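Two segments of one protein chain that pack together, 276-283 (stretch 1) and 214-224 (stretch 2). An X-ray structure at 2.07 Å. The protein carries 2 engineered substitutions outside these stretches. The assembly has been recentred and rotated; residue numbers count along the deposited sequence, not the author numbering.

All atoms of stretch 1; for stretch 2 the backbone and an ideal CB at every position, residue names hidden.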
# COMPACT_ATOMS: atom_id res chain seq x y z
N GLU A 276 -18.18 15.61 -4.36
CA GLU A 276 -18.33 16.08 -2.98
C GLU A 276 -16.96 16.53 -2.45
O GLU A 276 -15.95 16.45 -3.17
CB GLU A 276 -18.92 14.97 -2.10
CG GLU A 276 -20.32 14.55 -2.57
CD GLU A 276 -20.86 13.35 -1.82
OE1 GLU A 276 -20.11 12.80 -0.99
OE2 GLU A 276 -22.03 12.96 -2.05
N ASP A 277 -16.91 17.02 -1.21
CA ASP A 277 -15.63 17.42 -0.62
C ASP A 277 -14.67 16.24 -0.55
O ASP A 277 -15.10 15.09 -0.40
CB ASP A 277 -15.81 17.97 0.79
CG ASP A 277 -14.58 18.70 1.27
OD1 ASP A 277 -14.18 19.67 0.60
OD2 ASP A 277 -14.01 18.29 2.30
N PHE A 278 -13.37 16.51 -0.60
CA PHE A 278 -12.41 15.41 -0.53
C PHE A 278 -12.50 14.65 0.80
O PHE A 278 -12.12 13.49 0.87
CB PHE A 278 -10.98 15.85 -0.88
CG PHE A 278 -10.29 16.62 0.21
CD1 PHE A 278 -10.78 17.83 0.65
CD2 PHE A 278 -9.11 16.13 0.77
CE1 PHE A 278 -10.12 18.54 1.65
CE2 PHE A 278 -8.44 16.84 1.76
CZ PHE A 278 -8.95 18.05 2.19
N SER A 279 -13.04 15.28 1.83
CA SER A 279 -13.25 14.57 3.09
C SER A 279 -14.28 13.45 2.94
O SER A 279 -14.41 12.62 3.83
CB SER A 279 -13.67 15.52 4.22
OG SER A 279 -14.76 16.33 3.80
N ALA A 280 -15.01 13.44 1.83
CA ALA A 280 -15.96 12.35 1.57
C ALA A 280 -15.28 10.98 1.47
O ALA A 280 -15.96 9.94 1.52
CB ALA A 280 -16.82 12.64 0.31
N ILE A 281 -13.96 10.95 1.33
CA ILE A 281 -13.25 9.68 1.35
C ILE A 281 -13.62 8.89 2.62
O ILE A 281 -13.60 7.66 2.63
CB ILE A 281 -11.70 9.85 1.23
CG1 ILE A 281 -11.03 8.50 1.00
CG2 ILE A 281 -11.14 10.59 2.43
CD1 ILE A 281 -9.50 8.52 0.97
N PHE A 282 -13.99 9.60 3.68
CA PHE A 282 -14.44 8.94 4.91
C PHE A 282 -15.55 7.91 4.68
O PHE A 282 -15.63 6.90 5.39
CB PHE A 282 -14.94 9.96 5.93
CG PHE A 282 -15.54 9.33 7.17
CD1 PHE A 282 -14.72 8.89 8.21
CD2 PHE A 282 -16.91 9.19 7.30
CE1 PHE A 282 -15.26 8.32 9.36
CE2 PHE A 282 -17.46 8.62 8.45
CZ PHE A 282 -16.63 8.18 9.48
N LYS A 283 -16.42 8.18 3.71
CA LYS A 283 -17.59 7.33 3.47
C LYS A 283 -17.25 5.98 2.87
O LYS A 283 -18.04 5.04 2.95
CB LYS A 283 -18.65 8.06 2.63
CG LYS A 283 -19.38 9.14 3.41
CD LYS A 283 -20.59 9.68 2.65
CE LYS A 283 -20.19 10.58 1.50
NZ LYS A 283 -21.36 10.88 0.62
N UNK A 214 -5.91 23.16 11.69
CA UNK A 214 -7.18 23.70 11.20
C UNK A 214 -7.94 22.73 10.28
O UNK A 214 -9.16 22.65 10.40
CB UNK A 214 -6.92 25.01 10.45
N UNK A 215 -7.24 22.01 9.41
CA UNK A 215 -7.93 21.03 8.54
C UNK A 215 -8.68 19.95 9.35
O UNK A 215 -9.88 19.72 9.12
CB UNK A 215 -6.92 20.36 7.61
N UNK A 216 -7.99 19.31 10.28
CA UNK A 216 -8.63 18.26 11.08
C UNK A 216 -9.80 18.88 11.83
O UNK A 216 -10.86 18.27 11.97
CB UNK A 216 -7.64 17.61 12.05
N UNK A 217 -9.60 20.09 12.33
CA UNK A 217 -10.61 20.71 13.17
C UNK A 217 -11.87 21.00 12.35
O UNK A 217 -12.98 20.68 12.77
CB UNK A 217 -10.07 21.99 13.80
N UNK A 218 -11.69 21.60 11.17
CA UNK A 218 -12.81 21.88 10.28
C UNK A 218 -13.45 20.60 9.71
O UNK A 218 -14.66 20.41 9.81
CB UNK A 218 -12.34 22.78 9.13
N UNK A 219 -12.64 19.73 9.11
CA UNK A 219 -13.18 18.54 8.45
C UNK A 219 -13.76 17.52 9.44
O UNK A 219 -14.74 16.83 9.13
CB UNK A 219 -12.08 17.88 7.61
N UNK A 220 -13.13 17.43 10.61
CA UNK A 220 -13.56 16.51 11.64
C UNK A 220 -15.01 16.83 11.99
O UNK A 220 -15.83 15.94 12.12
CB UNK A 220 -12.66 16.60 12.87
N UNK A 221 -15.32 18.10 12.12
CA UNK A 221 -16.66 18.51 12.51
C UNK A 221 -17.65 18.17 11.41
O UNK A 221 -18.72 17.62 11.68
CB UNK A 221 -16.70 20.01 12.82
N UNK A 222 -17.30 18.50 10.17
CA UNK A 222 -18.20 18.27 9.05
C UNK A 222 -18.41 16.78 8.87
O UNK A 222 -19.50 16.32 8.55
CB UNK A 222 -17.65 18.90 7.77
N UNK A 223 -17.40 15.83 9.03
CA UNK A 223 -17.53 14.38 9.03
C UNK A 223 -18.51 13.91 10.10
O UNK A 223 -19.46 13.16 9.83
CB UNK A 223 -16.16 13.73 9.24
N UNK A 224 -18.26 14.46 11.28
CA UNK A 224 -19.20 14.12 12.34
C UNK A 224 -20.64 14.44 11.93
O UNK A 224 -21.56 13.68 12.24
CB UNK A 224 -18.84 14.87 13.62

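Stretch 2 is a helix throughout, and it lays one side against a segment that includes a 3-10 segment at 278-280 and offers a carboxylate, a serine and two phenylalanine rings. At 214 nothing of stretch 1 lies within 5.5 Å of the ideal CB, so this contact leaves the choice wide. The residue is Pro214: a phi of -56° is compatible with proline, and no carbonyl in the stretch precedes it to be deprived of a partner.

Position 215 points toward stretch 1, but across a gap too wide for a small side chain. The rim of the Phe278 ring waits beyond it, so a long, flexible apolar chain such as methionine, or less fully a leucine, would suit. Met215 answers, extended through t and t before turning p at chi3. Met215 SD comes 4.0 Å from Phe278 CZ, near the plane of the ring, a sulfur-aromatic contact at the edge.

Positions 216, 217 and 218 are out of reach, and stretch 1 leaves their identity free within helical limits. They are Phe216, Ala217 and Leu218.

Position 219 is the centre of the register, its CA 6.7 Å from the CA of Ser279. CA-to-CB points toward stretch 1, and the ideal CB is 4.4 Å from Ser279 CB. Farther out sits the carboxylate of Asp277, whose OD2 already accepts from Ser279 N at 3.2 Å and from Ser279 OG at 2.6 Å. A positive charge would be welcome, on a stem long enough to get past the serine and apolar enough to lie beside a ring; lysine or arginine are the candidates. Lys219 bends m, m near the backbone and then runs out t, t. Lys219 NZ donates to Asp277 OD2 at 2.8 Å, forming a salt bridge, so that one carboxylate oxygen gathers three donors. On the way Lys219 CE passes 3.6 Å from Phe278 CE1, and Lys219 CD lies 4.0 Å from Ser279 OG.

At 220 the direction is away, and a CB would come 2.6 Å from the carbonyl oxygen of 216. That favours glycine, and Gly220 is found. At 221 a CB would have room and stretch 1 is out of reach, so many residues would fit; the deposited residue is Gly221, which the contact does not explain.

Position 222 points toward stretch 1 without an ideal CB contact; many side chains would do. Leu222 CB stays 5.5 Å from Ser279 OG, its nearest approach, and adds almost nothing.

At 223 the CB again points toward stretch 1, 4.9 Å from Phe282 CG, with the ring ahead and the serine alongside. A branched or medium apolar residue, such as isoleucine, valine or leucine, would suit. Ile223 sets CG2 over one face of the ring, 3.6 Å from the centroid of Phe282 and 7° off the normal, a CH-pi contact. Its other branch approaches the serine, Ile223 CG1 lying 4.4 Å from Ser279 CB.

Position 224 points away, leaving room for a polar chain; Arg224 makes its hydrogen bonds elsewhere in the structure.

Stretch 2 (214-224) PMFALKGGLIR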
# COMPACT_ATOMS: atom_id res chain seq x y z
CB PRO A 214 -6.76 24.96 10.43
CG PRO A 214 -5.44 25.35 11.05
CD PRO A 214 -4.77 24.04 11.36
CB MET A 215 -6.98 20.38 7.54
CG MET A 215 -7.71 19.46 6.53
SD MET A 215 -6.57 18.62 5.39
CE MET A 215 -5.83 17.41 6.48
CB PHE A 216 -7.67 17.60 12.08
CG PHE A 216 -6.73 16.58 11.48
CD1 PHE A 216 -5.88 15.83 12.30
CD2 PHE A 216 -6.66 16.38 10.09
CE1 PHE A 216 -4.98 14.89 11.76
CE2 PHE A 216 -5.79 15.44 9.54
CZ PHE A 216 -4.94 14.69 10.38
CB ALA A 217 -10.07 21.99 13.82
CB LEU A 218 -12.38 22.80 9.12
CG LEU A 218 -13.47 23.01 8.06
CD1 LEU A 218 -14.65 23.79 8.65
CD2 LEU A 218 -12.90 23.70 6.83
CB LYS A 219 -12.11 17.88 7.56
CG LYS A 219 -11.54 18.82 6.49
CD LYS A 219 -12.62 19.25 5.46
CE LYS A 219 -11.94 20.03 4.32
NZ LYS A 219 -12.87 20.64 3.30
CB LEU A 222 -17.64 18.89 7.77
CG LEU A 222 -17.52 20.40 7.84
CD1 LEU A 222 -16.74 20.92 6.63
CD2 LEU A 222 -18.92 21.03 7.92
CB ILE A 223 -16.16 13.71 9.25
CG1 ILE A 223 -15.24 13.99 8.06
CG2 ILE A 223 -16.33 12.22 9.46
CD1 ILE A 223 -13.80 13.60 8.30
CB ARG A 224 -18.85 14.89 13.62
CG ARG A 224 -19.72 14.51 14.81
CD ARG A 224 -19.70 15.62 15.84
NE ARG A 224 -19.99 16.90 15.20
CZ ARG A 224 -19.22 17.98 15.28
NH1 ARG A 224 -18.10 17.94 16.00
NH2 ARG A 224 -19.57 19.10 14.66
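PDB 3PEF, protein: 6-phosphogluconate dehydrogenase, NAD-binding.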